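Local structure of R.Pab1 family restriction endonuclease (Campylobacter coli, 7CFA) at residues I82-F86 with I203-I208; Y144-N148 with I210-M214; E150-I156 with M169-P175. The protein acts as a restriction DNA glycosylase, probably excising bases at a specific DNA sequence so that the strand can then be cleaved at the abasic sites left behind. The protein carries 2 engineered substitutions. Residues are numbered along the deposited sequence.

From the N terminus, helix 79-88 contributes 82-86 to interaction 1, but its partner 203-208 comes 117 residues later, after strand 198-203. Within that long loop, strand 130-145 ends in 144-148, the first half of interaction 2, and a short loop leads into 150-156. Interaction 3 pairs 150-156 with 169-175 as a hairpin and lies wholly inside the loops of both other contacts. Interactions 1 and 2 cross, since 210-214, on helix 208-219, follows 203-208 in the chain. Phe211 of that helix touches Ile82 and Ile203 of interaction 1, while Met214 and Ile210 pack on Phe172 and Phe151 of interaction 3. The helix thus joins helix 79-88 to the antiparallel sheet.

Interaction 1: residues I82-F86 with I203-I208; sequences IIFQF and ISRNNI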
loop_
_atom_site.group_PDB
_atom_site.type_symbol
_atom_site.label_atom_id
_atom_site.label_comp_id
_atom_site.label_asym_id
_atom_site.label_seq_id
_atom_site.Cartn_x
_atom_site.Cartn_y
_atom_site.Cartn_z
ATOM N N ILE A 82 -27.944 3.410 -2.838
ATOM C CA ILE A 82 -28.655 3.280 -1.568
ATOM C C ILE A 82 -29.437 4.551 -1.271
ATOM O O ILE A 82 -30.617 4.507 -0.907
ATOM C CB ILE A 82 -27.670 2.944 -0.434
ATOM C CG1 ILE A 82 -27.104 1.535 -0.617
ATOM C CG2 ILE A 82 -28.348 3.078 0.921
ATOM C CD1 ILE A 82 -25.849 1.273 0.191
ATOM N N ILE A 83 -28.791 5.707 -1.437
ATOM C CA ILE A 83 -29.457 6.978 -1.180
ATOM C C ILE A 83 -30.591 7.205 -2.170
ATOM O O ILE A 83 -31.637 7.759 -1.808
ATOM C CB ILE A 83 -28.424 8.119 -1.206
ATOM C CG1 ILE A 83 -27.428 7.945 -0.057
ATOM C CG2 ILE A 83 -29.106 9.480 -1.128
ATOM C CD1 ILE A 83 -26.341 8.992 -0.015
ATOM N N PHE A 84 -30.420 6.768 -3.420
ATOM C CA PHE A 84 -31.471 6.937 -4.418
ATOM C C PHE A 84 -32.724 6.157 -4.038
ATOM O O PHE A 84 -33.843 6.670 -4.145
ATOM C CB PHE A 84 -30.962 6.501 -5.791
ATOM C CG PHE A 84 -32.021 6.495 -6.858
ATOM C CD1 PHE A 84 -32.357 7.660 -7.526
ATOM C CD2 PHE A 84 -32.679 5.321 -7.195
ATOM C CE1 PHE A 84 -33.331 7.656 -8.509
ATOM C CE2 PHE A 84 -33.654 5.313 -8.175
ATOM C CZ PHE A 84 -33.981 6.481 -8.833
ATOM N N GLN A 85 -32.554 4.906 -3.601
ATOM C CA GLN A 85 -33.712 4.073 -3.286
ATOM C C GLN A 85 -34.455 4.590 -2.061
ATOM O O GLN A 85 -35.690 4.562 -2.021
ATOM C CB GLN A 85 -33.279 2.620 -3.080
ATOM C CG GLN A 85 -32.726 1.951 -4.329
ATOM C CD GLN A 85 -32.453 0.472 -4.126
ATOM O OE1 GLN A 85 -33.277 -0.254 -3.566
ATOM N NE2 GLN A 85 -31.290 0.017 -4.579
ATOM N N PHE A 86 -33.725 5.065 -1.049
ATOM C CA PHE A 86 -34.388 5.594 0.138
ATOM C C PHE A 86 -35.027 6.949 -0.132
ATOM O O PHE A 86 -36.007 7.310 0.529
ATOM C CB PHE A 86 -33.403 5.678 1.301
ATOM C CG PHE A 86 -33.243 4.384 2.037
ATOM C CD1 PHE A 86 -34.004 4.118 3.165
ATOM C CD2 PHE A 86 -32.353 3.422 1.589
ATOM C CE1 PHE A 86 -33.869 2.922 3.843
ATOM C CE2 PHE A 86 -32.213 2.223 2.262
ATOM C CZ PHE A 86 -32.973 1.974 3.392
ATOM N N ILE A 203 -30.111 -1.881 6.102
ATOM C CA ILE A 203 -30.191 -0.433 5.951
ATOM C C ILE A 203 -31.660 -0.044 5.984
ATOM O O ILE A 203 -32.464 -0.577 5.212
ATOM C CB ILE A 203 -29.529 0.035 4.645
ATOM C CG1 ILE A 203 -28.112 -0.530 4.533
ATOM C CG2 ILE A 203 -29.515 1.555 4.572
ATOM C CD1 ILE A 203 -27.457 -0.266 3.194
ATOM N N SER A 204 -32.012 0.878 6.875
ATOM C CA SER A 204 -33.401 1.291 7.025
ATOM C C SER A 204 -33.430 2.744 7.485
ATOM O O SER A 204 -32.399 3.420 7.537
ATOM C CB SER A 204 -34.139 0.373 8.007
ATOM O OG SER A 204 -33.684 0.578 9.332
ATOM N N ARG A 205 -34.630 3.218 7.828
ATOM C CA ARG A 205 -34.796 4.578 8.325
ATOM C C ARG A 205 -33.983 4.842 9.586
ATOM O O ARG A 205 -33.660 6.001 9.869
ATOM C CB ARG A 205 -36.276 4.850 8.599
ATOM C CG ARG A 205 -36.892 3.897 9.612
ATOM C CD ARG A 205 -38.354 4.216 9.866
ATOM N NE ARG A 205 -38.963 3.268 10.793
ATOM C CZ ARG A 205 -40.226 3.329 11.199
ATOM N NH1 ARG A 205 -41.018 4.297 10.762
ATOM N NH2 ARG A 205 -40.698 2.423 12.045
ATOM N N ASN A 206 -33.643 3.801 10.346
ATOM C CA ASN A 206 -32.916 3.976 11.596
ATOM C C ASN A 206 -31.433 4.252 11.396
ATOM O O ASN A 206 -30.773 4.695 12.343
ATOM C CB ASN A 206 -33.086 2.740 12.483
ATOM C CG ASN A 206 -34.532 2.491 12.864
ATOM O OD1 ASN A 206 -35.320 3.426 13.008
ATOM N ND2 ASN A 206 -34.888 1.223 13.029
ATOM N N ASN A 207 -30.889 4.010 10.199
ATOM C CA ASN A 207 -29.464 4.232 9.983
ATOM C C ASN A 207 -29.160 4.824 8.610
ATOM O O ASN A 207 -27.999 4.802 8.183
ATOM C CB ASN A 207 -28.672 2.927 10.169
ATOM C CG ASN A 207 -29.106 1.825 9.210
ATOM O OD1 ASN A 207 -29.815 2.069 8.231
ATOM N ND2 ASN A 207 -28.672 0.602 9.487
ATOM N N ILE A 208 -30.167 5.348 7.905
ATOM C CA ILE A 208 -29.927 5.869 6.562
ATOM C C ILE A 208 -29.071 7.129 6.611
ATOM O O ILE A 208 -28.291 7.392 5.686
ATOM C CB ILE A 208 -31.264 6.116 5.833
ATOM C CG1 ILE A 208 -31.021 6.589 4.397
ATOM C CG2 ILE A 208 -32.121 7.122 6.591
ATOM C CD1 ILE A 208 -30.187 5.632 3.568
#
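Two side chains one helical turn apart, Ile82 and Phe86, project from helix 79-88 and bracket a hollow that Ile208 fills. Its CD1 methyl sits over one face of the Phe86 ring, 3.9 Å from the centroid in a CH-pi contact, and 4.1 Å from Ile82 CG2. Alongside, Ile203 meets both bumps: its CD1 is 3.7 Å from Ile82 CD1, and its CG2 is 3.6 Å from Phe86 CE2. The far rim of the ring reaches the backbone, with Phe86 CZ 3.2 Å from Ile203 O and Phe86 CE1 3.6 Å from Ser204 CA. Between Ile203 and Ile208 the chain reverses through a type I turn, Asn207 N bonding Ser204 O (3.1 Å) and Asn207 OD1 accepting from Ser204 N (2.8 Å). Phe6 adds an edge-to-face partner to Phe86, and Phe211 packs on Ile82 and Ile203. This is a buried apolar contact of a helix with the strand-to-helix connection between strand 198-203 and helix 208-219.

Interaction 2: residues Y144-N148 with I210-M214; sequences YQFNN and IFLEM
This is a partly buried packing of a helix against the end of a sheet strand: the first turns of helix 208-219 meet strand 130-145 where it runs out into a loop. Tyr144 and Gln145 are extended, Phe146 (phi/psi -68/163°) continues into the loop, and Asn147 (-58/-33°) bends it; 210-214 is regular helix, with Met214 N bonded to Ile210 O at 3.0 Å. The closest CA atoms are those of Phe146 and Ile210, 6.5 Å apart. Phe146, chi1 m, points its ring at the helix, its edge toward Met214 N. Ile210 CG2 stands over one face, 3.6 Å from the centroid and 10° off the normal, a CH-pi contact; Phe146 CE2 lies 3.2 Å from Ile210 O, and Phe146 CZ is 4.2 Å from Met214 CB. Tyr144, chi1 t, donates from OH to Glu213 OE1 at 2.7 Å, the carboxylate being brought there by chi1 m and chi2 t. Farther along the loop, Asn148 CB is 3.8 Å from Ile210 CD1, while Asn148 OD1 accepts from Glu150 N in an Asx turn; Asn147 and Asn148 are poorly ordered. Asn131 of the second subunit packs on Tyr144. Phe151 and Phe172 also pack on Ile210, extending the apolar side and giving the arrangement of a helix laid on an antiparallel sheet, with the Tyr144-Glu213 hydrogen bond at its edge.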
loop_
_atom_site.group_PDB
_atom_site.type_symbol
_atom_site.label_atom_id
_atom_site.label_comp_id
_atom_site.label_asym_id
_atom_site.label_seq_id
_atom_site.Cartn_x
_atom_site.Cartn_y
_atom_site.Cartn_z
ATOM N N TYR A 144 -13.850 9.148 10.848
ATOM C CA TYR A 144 -15.104 9.803 11.193
ATOM C C TYR A 144 -15.977 8.813 11.951
ATOM O O TYR A 144 -16.282 7.729 11.440
ATOM C CB TYR A 144 -15.831 10.322 9.954
ATOM C CG TYR A 144 -17.122 11.031 10.291
ATOM C CD1 TYR A 144 -17.116 12.342 10.750
ATOM C CD2 TYR A 144 -18.345 10.388 10.164
ATOM C CE1 TYR A 144 -18.292 12.994 11.067
ATOM C CE2 TYR A 144 -19.526 11.032 10.478
ATOM C CZ TYR A 144 -19.494 12.335 10.927
ATOM O OH TYR A 144 -20.669 12.979 11.241
ATOM N N GLN A 145 -16.367 9.183 13.165
ATOM C CA GLN A 145 -17.238 8.356 13.989
ATOM C C GLN A 145 -18.673 8.829 13.797
ATOM O O GLN A 145 -19.027 9.941 14.202
ATOM C CB GLN A 145 -16.823 8.433 15.456
ATOM C CG GLN A 145 -17.730 7.658 16.396
ATOM C CD GLN A 145 -17.717 6.168 16.120
ATOM O OE1 GLN A 145 -18.736 5.585 15.751
ATOM N NE2 GLN A 145 -16.560 5.543 16.301
ATOM N N PHE A 146 -19.495 7.995 13.169
ATOM C CA PHE A 146 -20.899 8.327 13.001
ATOM C C PHE A 146 -21.603 8.319 14.356
ATOM O O PHE A 146 -21.096 7.781 15.346
ATOM C CB PHE A 146 -21.572 7.347 12.039
ATOM C CG PHE A 146 -21.019 7.393 10.639
ATOM C CD1 PHE A 146 -20.009 6.529 10.247
ATOM C CD2 PHE A 146 -21.512 8.302 9.716
ATOM C CE1 PHE A 146 -19.501 6.569 8.959
ATOM C CE2 PHE A 146 -21.007 8.349 8.429
ATOM C CZ PHE A 146 -20.000 7.482 8.050
ATOM N N ASN A 147 -22.785 8.942 14.397
ATOM C CA ASN A 147 -23.538 9.004 15.647
ATOM C C ASN A 147 -23.833 7.612 16.191
ATOM O O ASN A 147 -23.867 7.415 17.411
ATOM C CB ASN A 147 -24.832 9.794 15.447
ATOM C CG ASN A 147 -24.580 11.277 15.253
ATOM O OD1 ASN A 147 -23.647 11.839 15.828
ATOM N ND2 ASN A 147 -25.410 11.918 14.438
ATOM N N ASN A 148 -24.037 6.638 15.308
ATOM C CA ASN A 148 -24.089 5.238 15.713
ATOM C C ASN A 148 -22.668 4.762 15.984
ATOM O O ASN A 148 -21.860 4.640 15.056
ATOM C CB ASN A 148 -24.758 4.400 14.628
ATOM C CG ASN A 148 -25.166 3.022 15.118
ATOM O OD1 ASN A 148 -24.447 2.382 15.885
ATOM N ND2 ASN A 148 -26.330 2.562 14.677
ATOM N N ILE A 210 -26.491 7.692 8.225
ATOM C CA ILE A 210 -25.079 7.332 8.142
ATOM C C ILE A 210 -24.597 7.420 6.701
ATOM O O ILE A 210 -23.515 7.947 6.418
ATOM C CB ILE A 210 -24.856 5.927 8.726
ATOM C CG1 ILE A 210 -25.160 5.927 10.224
ATOM C CG2 ILE A 210 -23.436 5.449 8.449
ATOM C CD1 ILE A 210 -25.138 4.558 10.842
ATOM N N PHE A 211 -25.398 6.915 5.764
ATOM C CA PHE A 211 -25.005 6.961 4.361
ATOM C C PHE A 211 -25.107 8.372 3.797
ATOM O O PHE A 211 -24.344 8.730 2.892
ATOM C CB PHE A 211 -25.848 5.963 3.561
ATOM C CG PHE A 211 -25.678 4.541 4.025
ATOM C CD1 PHE A 211 -26.447 4.045 5.068
ATOM C CD2 PHE A 211 -24.731 3.714 3.443
ATOM C CE1 PHE A 211 -26.282 2.747 5.512
ATOM C CE2 PHE A 211 -24.565 2.413 3.883
ATOM C CZ PHE A 211 -25.340 1.931 4.919
ATOM N N LEU A 212 -26.020 9.192 4.327
ATOM C CA LEU A 212 -26.079 10.592 3.914
ATOM C C LEU A 212 -24.849 11.360 4.382
ATOM O O LEU A 212 -24.289 12.165 3.627
ATOM C CB LEU A 212 -27.350 11.251 4.448
ATOM C CG LEU A 212 -28.655 10.903 3.730
ATOM C CD1 LEU A 212 -29.840 11.507 4.462
ATOM C CD2 LEU A 212 -28.612 11.389 2.289
ATOM N N GLU A 213 -24.416 11.134 5.625
ATOM C CA GLU A 213 -23.192 11.771 6.103
ATOM C C GLU A 213 -21.970 11.277 5.339
ATOM O O GLU A 213 -21.001 12.025 5.172
ATOM C CB GLU A 213 -23.017 11.524 7.602
ATOM C CG GLU A 213 -24.053 12.227 8.464
ATOM C CD GLU A 213 -23.775 12.094 9.949
ATOM O OE1 GLU A 213 -22.746 11.489 10.319
ATOM O OE2 GLU A 213 -24.588 12.597 10.751
ATOM N N MET A 214 -22.000 10.030 4.867
ATOM C CA MET A 214 -20.879 9.510 4.094
ATOM C C MET A 214 -20.822 10.153 2.715
ATOM O O MET A 214 -19.734 10.407 2.185
ATOM C CB MET A 214 -20.986 7.992 3.972
ATOM C CG MET A 214 -19.687 7.304 3.603
ATOM S SD MET A 214 -19.936 5.542 3.333
ATOM C CE MET A 214 -21.059 5.168 4.674
#

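Interaction 3: residues E150-I156 with M169-P175; sequences EFLSEII and MLYFCFP
Six backbone hydrogen bonds tie 152-156 to 169-175, whose axes run antiparallel at 157°, 4.6 Å apart. They come in reciprocal pairs: Leu152 N to Cys173 O (3.1 Å) and Cys173 N to Leu152 O (2.8 Å); Glu154 N to Tyr171 O (2.9 Å) and Tyr171 N to Glu154 O (2.8 Å); Ile156 N to Met169 O and Met169 N to Ile156 O (both 2.9 Å). Ser153-Phe172 and Ile155-Leu170 are the non-hydrogen-bonded pairs between, with Ser153 CA 3.1 Å from Tyr171 O. One face carries Leu152, Glu154, Ile156, Met169, Tyr171 and Cys173; Ile156 CG1 lies 3.8 Å from Tyr171 CE1, and Glu154 (chi1 p) salt-bridges Lys24. The other turns Ser153, Ile155, Leu170 and Phe172 toward helix 208-219. At the Leu152 end, Phe151 and Phe174 cluster with Phe172 of the paired region, Phe151 CD2 lying 3.4 Å from Phe172 CZ and 3.5 Å from Phe174 CB. Backbone bonding sets the register of this hairpin, while its faces differ: one helix-covered and largely apolar, the other mixed and bearing a paired charge.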
loop_
_atom_site.group_PDB
_atom_site.type_symbol
_atom_site.label_atom_id
_atom_site.label_comp_id
_atom_site.label_asym_id
_atom_site.label_seq_id
_atom_site.Cartn_x
_atom_site.Cartn_y
_atom_site.Cartn_z
ATOM N N GLU A 150 -21.342 2.113 16.326
ATOM C CA GLU A 150 -20.893 0.889 15.675
ATOM C C GLU A 150 -20.252 1.164 14.319
ATOM O O GLU A 150 -19.388 0.396 13.882
ATOM C CB GLU A 150 -22.068 -0.078 15.516
ATOM C CG GLU A 150 -22.797 -0.396 16.814
ATOM C CD GLU A 150 -22.028 -1.352 17.709
ATOM O OE1 GLU A 150 -21.567 -2.399 17.209
ATOM O OE2 GLU A 150 -21.885 -1.055 18.914
ATOM N N PHE A 151 -20.649 2.242 13.651
ATOM C CA PHE A 151 -20.196 2.540 12.299
ATOM C C PHE A 151 -19.125 3.623 12.310
ATOM O O PHE A 151 -19.195 4.576 13.091
ATOM C CB PHE A 151 -21.367 2.987 11.420
ATOM C CG PHE A 151 -22.382 1.909 11.168
ATOM C CD1 PHE A 151 -23.466 1.743 12.013
ATOM C CD2 PHE A 151 -22.250 1.061 10.084
ATOM C CE1 PHE A 151 -24.399 0.751 11.778
ATOM C CE2 PHE A 151 -23.177 0.067 9.843
ATOM C CZ PHE A 151 -24.254 -0.089 10.691
ATOM N N LEU A 152 -18.134 3.466 11.436
ATOM C CA LEU A 152 -17.116 4.485 11.233
ATOM C C LEU A 152 -16.626 4.395 9.798
ATOM O O LEU A 152 -16.777 3.369 9.130
ATOM C CB LEU A 152 -15.943 4.336 12.214
ATOM C CG LEU A 152 -14.996 3.135 12.089
ATOM C CD1 LEU A 152 -13.832 3.409 11.136
ATOM C CD2 LEU A 152 -14.473 2.727 13.457
ATOM N N SER A 153 -16.034 5.487 9.329
ATOM C CA SER A 153 -15.355 5.508 8.045
ATOM C C SER A 153 -13.950 6.052 8.245
ATOM O O SER A 153 -13.735 6.961 9.051
ATOM C CB SER A 153 -16.110 6.354 7.010
ATOM O OG SER A 153 -16.159 7.713 7.399
ATOM N N GLU A 154 -12.994 5.477 7.525
ATOM C CA GLU A 154 -11.607 5.908 7.595
ATOM C C GLU A 154 -11.099 6.241 6.201
ATOM O O GLU A 154 -11.358 5.509 5.240
ATOM C CB GLU A 154 -10.721 4.843 8.250
ATOM C CG GLU A 154 -10.903 3.437 7.714
ATOM C CD GLU A 154 -10.100 2.418 8.501
ATOM O OE1 GLU A 154 -9.415 2.821 9.465
ATOM O OE2 GLU A 154 -10.153 1.217 8.159
ATOM N N ILE A 155 -10.385 7.357 6.100
ATOM C CA ILE A 155 -9.842 7.841 4.838
ATOM C C ILE A 155 -8.330 7.687 4.887
ATOM O O ILE A 155 -7.658 8.320 5.713
ATOM C CB ILE A 155 -10.245 9.298 4.572
ATOM C CG1 ILE A 155 -11.770 9.418 4.527
ATOM C CG2 ILE A 155 -9.624 9.794 3.274
ATOM C CD1 ILE A 155 -12.272 10.832 4.400
ATOM N N ILE A 156 -7.796 6.842 4.013
ATOM C CA ILE A 156 -6.357 6.634 3.903
ATOM C C ILE A 156 -5.814 7.573 2.836
ATOM O O ILE A 156 -6.342 7.632 1.719
ATOM C CB ILE A 156 -6.037 5.168 3.567
ATOM C CG1 ILE A 156 -6.654 4.233 4.609
ATOM C CG2 ILE A 156 -4.534 4.959 3.481
ATOM C CD1 ILE A 156 -6.185 4.498 6.022
ATOM N N MET A 169 -8.648 7.394 0.041
ATOM C CA MET A 169 -9.451 6.192 -0.142
ATOM C C MET A 169 -10.333 6.019 1.085
ATOM O O MET A 169 -9.824 5.903 2.205
ATOM C CB MET A 169 -8.570 4.959 -0.350
ATOM C CG MET A 169 -8.029 4.797 -1.763
ATOM S SD MET A 169 -6.860 6.085 -2.242
ATOM C CE MET A 169 -5.548 5.809 -1.055
ATOM N N LEU A 170 -11.644 6.009 0.876
ATOM C CA LEU A 170 -12.597 5.914 1.973
ATOM C C LEU A 170 -12.977 4.458 2.199
ATOM O O LEU A 170 -13.289 3.734 1.248
ATOM C CB LEU A 170 -13.842 6.754 1.678
ATOM C CG LEU A 170 -14.854 6.977 2.808
ATOM C CD1 LEU A 170 -15.502 8.344 2.670
ATOM C CD2 LEU A 170 -15.921 5.891 2.818
ATOM N N TYR A 171 -12.949 4.035 3.459
ATOM C CA TYR A 171 -13.342 2.691 3.854
ATOM C C TYR A 171 -14.484 2.786 4.852
ATOM O O TYR A 171 -14.427 3.585 5.791
ATOM C CB TYR A 171 -12.163 1.922 4.456
ATOM C CG TYR A 171 -11.052 1.651 3.468
ATOM C CD1 TYR A 171 -10.052 2.589 3.243
ATOM C CD2 TYR A 171 -11.007 0.460 2.754
ATOM C CE1 TYR A 171 -9.036 2.348 2.337
ATOM C CE2 TYR A 171 -9.993 0.208 1.846
ATOM C CZ TYR A 171 -9.011 1.156 1.642
ATOM O OH TYR A 171 -8.001 0.913 0.740
ATOM N N PHE A 172 -15.519 1.981 4.640
ATOM C CA PHE A 172 -16.688 1.942 5.508
ATOM C C PHE A 172 -16.580 0.710 6.400
ATOM O O PHE A 172 -16.459 -0.413 5.898
ATOM C CB PHE A 172 -17.967 1.916 4.672
ATOM C CG PHE A 172 -19.230 1.965 5.480
ATOM C CD1 PHE A 172 -19.343 2.813 6.570
ATOM C CD2 PHE A 172 -20.315 1.177 5.132
ATOM C CE1 PHE A 172 -20.513 2.863 7.306
ATOM C CE2 PHE A 172 -21.485 1.224 5.861
ATOM C CZ PHE A 172 -21.585 2.068 6.948
ATOM N N CYS A 173 -16.611 0.919 7.714
ATOM C CA CYS A 173 -16.324 -0.140 8.670
ATOM C C CYS A 173 -17.438 -0.274 9.700
ATOM O O CYS A 173 -18.055 0.716 10.109
ATOM C CB CYS A 173 -14.991 0.110 9.385
ATOM S SG CYS A 173 -13.586 0.343 8.270
ATOM N N PHE A 174 -17.672 -1.510 10.127
ATOM C CA PHE A 174 -18.684 -1.838 11.123
ATOM C C PHE A 174 -18.457 -3.277 11.583
ATOM O O PHE A 174 -17.885 -4.083 10.840
ATOM C CB PHE A 174 -20.104 -1.668 10.559
ATOM C CG PHE A 174 -20.325 -2.371 9.254
ATOM C CD1 PHE A 174 -20.738 -3.694 9.224
ATOM C CD2 PHE A 174 -20.124 -1.708 8.056
ATOM C CE1 PHE A 174 -20.941 -4.341 8.022
ATOM C CE2 PHE A 174 -20.326 -2.351 6.852
ATOM C CZ PHE A 174 -20.734 -3.669 6.834
ATOM N N PRO A 175 -18.897 -3.617 12.797
ATOM C CA PRO A 175 -18.653 -4.968 13.319
ATOM C C PRO A 175 -19.354 -6.040 12.498
ATOM O O PRO A 175 -20.425 -5.822 11.927
ATOM C CB PRO A 175 -19.219 -4.904 14.743
ATOM C CG PRO A 175 -19.236 -3.454 15.087
ATOM C CD PRO A 175 -19.521 -2.743 13.804
#